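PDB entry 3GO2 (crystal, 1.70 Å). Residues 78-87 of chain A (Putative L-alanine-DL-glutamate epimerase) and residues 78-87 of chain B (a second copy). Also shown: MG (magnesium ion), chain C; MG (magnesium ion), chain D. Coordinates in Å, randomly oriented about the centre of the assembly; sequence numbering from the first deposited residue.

Chain A (78-87) PATGGVVSEG
Chain B, residues 78-87: PATGGVVSEG

The two stretches are copies related by an exact two-fold axis, so each contact between unlike residues has a symmetry-related counterpart. In each, the backbone runs through Thr A80 at phi/psi -66/162, Gly A81 at 90/180 and Gly A82 at 52/-135; residues Val A83 to Gly A87 are helical (phi -69 to -61, psi -50 to -32), and the helix continues later in the chain. The helix axes approach to 7.9 Å with 141° between their N-to-C directions. In register, the CA of Ala A79 lies 4.4 Å from the CA of Gly B82, and reciprocally. The stretches bury 374 Å² in all, most of it on Val A83, Val B83, Ala A79 and Ala B79.

Val A83 covers the largest area. Its CA-to-CB bond points toward chain B, and chi1 is -67° (m). Val A83 CG1 lies 3.6 Å from Val B84 CG2 and 4.1 Å from Ala B79 CB, an apolar cluster completed by symmetry; Val A84 is t (159°). The separation of 2.6 Å between Val A83 CG2 and Val B83 CG2 is a clash in the model and carries no weight as evidence of packing.

Ala A79 (-115/33) also points toward chain B. Its small methyl fits beside the side chain of Glu B86 (m, t, chi3 50°), with Ala A79 CB 3.4 Å from Glu B86 OE2, an oxygen hydrogen-bonded elsewhere in the structure. Gly A82 CA packs 3.9 Å from Ala B79 O; an ideal CB there would fall 3.0 Å from Ala B79 O, a clash, and the positive phi independently favours glycine.

No direct hydrogen bond crosses the contact. Water bridges it instead: one water lies 2.8 Å from Ala A79 O and 2.9 Å from Gly A81 O, and accepts from Val B83 N at 3.0 Å; its symmetry mate makes the same contacts with the chains exchanged, 2.8 Å from Ala B79 O and accepting from Val A83 N at 3.0 Å. Within each copy, Gly A81 N donates to Ser A85 OG (2.9 Å) and Ser A85 N to Gly A81 O (3.1 Å), tying loop to helix.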

# COMPACT_ATOMS: atom_id res chain seq x y z
N PRO A 78 -1.77 -2.68 30.78
CA PRO A 78 -1.27 -1.35 30.42
C PRO A 78 0.24 -1.25 30.25
O PRO A 78 0.71 -0.49 29.40
CB PRO A 78 -1.74 -0.47 31.58
CG PRO A 78 -2.99 -1.17 32.09
CD PRO A 78 -2.66 -2.64 31.97
N ALA A 79 0.98 -2.01 31.05
CA ALA A 79 2.44 -1.92 31.01
C ALA A 79 3.04 -3.23 30.54
O ALA A 79 4.14 -3.61 30.92
CB ALA A 79 2.98 -1.53 32.40
N THR A 80 2.32 -3.91 29.65
CA THR A 80 2.78 -5.17 29.09
C THR A 80 4.03 -5.01 28.23
O THR A 80 4.37 -3.91 27.78
CB THR A 80 1.65 -5.87 28.28
OG1 THR A 80 1.94 -7.28 28.11
CG2 THR A 80 1.43 -5.20 26.90
N GLY A 81 4.69 -6.13 28.01
CA GLY A 81 5.99 -6.16 27.34
C GLY A 81 7.11 -6.04 28.34
O GLY A 81 6.87 -5.95 29.55
N GLY A 82 8.33 -6.06 27.84
CA GLY A 82 9.49 -5.78 28.68
C GLY A 82 9.55 -6.59 29.96
O GLY A 82 9.33 -7.80 29.97
N VAL A 83 9.85 -5.92 31.05
CA VAL A 83 10.12 -6.62 32.31
C VAL A 83 8.87 -7.27 32.90
O VAL A 83 8.97 -8.32 33.50
CB VAL A 83 10.85 -5.73 33.33
CG1 VAL A 83 12.28 -5.40 32.87
CG2 VAL A 83 10.13 -4.52 33.60
N VAL A 84 7.69 -6.69 32.69
CA VAL A 84 6.45 -7.31 33.11
C VAL A 84 6.30 -8.65 32.37
O VAL A 84 6.03 -9.68 32.98
CB VAL A 84 5.24 -6.43 32.81
CG1 VAL A 84 3.92 -7.25 32.75
CG2 VAL A 84 5.17 -5.29 33.82
N SER A 85 6.47 -8.62 31.05
CA SER A 85 6.32 -9.84 30.28
C SER A 85 7.42 -10.87 30.61
O SER A 85 7.16 -12.09 30.59
CB SER A 85 6.25 -9.55 28.79
OG SER A 85 5.00 -8.96 28.47
N GLU A 86 8.63 -10.40 30.95
CA GLU A 86 9.68 -11.32 31.40
C GLU A 86 9.28 -12.02 32.70
O GLU A 86 9.54 -13.21 32.88
CB GLU A 86 11.01 -10.62 31.63
CG GLU A 86 11.67 -10.11 30.39
CD GLU A 86 12.99 -9.47 30.66
OE1 GLU A 86 13.83 -10.09 31.37
OE2 GLU A 86 13.22 -8.32 30.19
N GLY A 87 8.61 -11.32 33.60
CA GLY A 87 8.18 -11.96 34.84
C GLY A 87 7.14 -13.03 34.57
O GLY A 87 7.18 -14.13 35.14
N PRO B 78 17.10 -3.43 25.57
CA PRO B 78 16.41 -4.69 25.25
C PRO B 78 15.01 -4.83 25.85
O PRO B 78 14.14 -5.43 25.22
CB PRO B 78 17.35 -5.75 25.81
CG PRO B 78 18.72 -5.10 25.76
CD PRO B 78 18.45 -3.66 26.12
N ALA B 79 14.81 -4.29 27.04
CA ALA B 79 13.53 -4.44 27.73
C ALA B 79 12.84 -3.10 27.89
O ALA B 79 12.11 -2.87 28.83
CB ALA B 79 13.74 -5.13 29.09
N THR B 80 13.06 -2.22 26.91
CA THR B 80 12.45 -0.90 26.92
C THR B 80 10.93 -0.95 26.79
O THR B 80 10.35 -1.96 26.37
CB THR B 80 13.06 0.01 25.81
OG1 THR B 80 12.79 1.40 26.10
CG2 THR B 80 12.52 -0.36 24.41
N GLY B 81 10.30 0.15 27.16
CA GLY B 81 8.85 0.25 27.25
C GLY B 81 8.38 -0.14 28.63
O GLY B 81 9.18 -0.46 29.51
N GLY B 82 7.07 -0.08 28.83
CA GLY B 82 6.48 -0.59 30.06
C GLY B 82 7.12 -0.05 31.33
O GLY B 82 7.37 1.13 31.47
N VAL B 83 7.36 -0.95 32.26
CA VAL B 83 7.80 -0.53 33.60
C VAL B 83 9.21 0.06 33.60
O VAL B 83 9.48 0.97 34.37
CB VAL B 83 7.63 -1.64 34.65
CG1 VAL B 83 6.15 -1.95 34.91
CG2 VAL B 83 8.32 -2.83 34.28
N VAL B 84 10.09 -0.40 32.72
CA VAL B 84 11.40 0.19 32.57
C VAL B 84 11.24 1.65 32.14
O VAL B 84 11.83 2.55 32.73
CB VAL B 84 12.25 -0.55 31.54
CG1 VAL B 84 13.41 0.34 30.99
CG2 VAL B 84 12.76 -1.86 32.13
N SER B 85 10.43 1.88 31.12
CA SER B 85 10.24 3.24 30.64
C SER B 85 9.51 4.12 31.67
O SER B 85 9.79 5.33 31.76
CB SER B 85 9.54 3.26 29.28
OG SER B 85 10.42 2.81 28.27
N GLU B 86 8.62 3.53 32.47
CA GLU B 86 7.98 4.28 33.56
C GLU B 86 9.01 4.73 34.59
O GLU B 86 8.95 5.84 35.10
CB GLU B 86 6.91 3.47 34.27
CG GLU B 86 5.68 3.19 33.45
CD GLU B 86 4.65 2.44 34.22
OE1 GLU B 86 4.31 2.86 35.36
OE2 GLU B 86 4.15 1.39 33.70
N GLY B 87 10.01 3.90 34.87
CA GLY B 87 11.03 4.30 35.83
C GLY B 87 11.85 5.46 35.29
O GLY B 87 12.16 6.41 36.02
MG MG C . 1.51 -0.21 27.17
MG MG D . 12.31 -5.31 23.68
O HOH W 1 6.87 -3.79 31.43
O HOH W 2 3.58 -1.12 27.86
O HOH W 3 10.01 -2.94 30.67
O HOH W 4 10.92 -4.66 25.48
O HOH W 5 10.15 -4.84 22.46
O HOH W 6 2.74 -0.30 24.97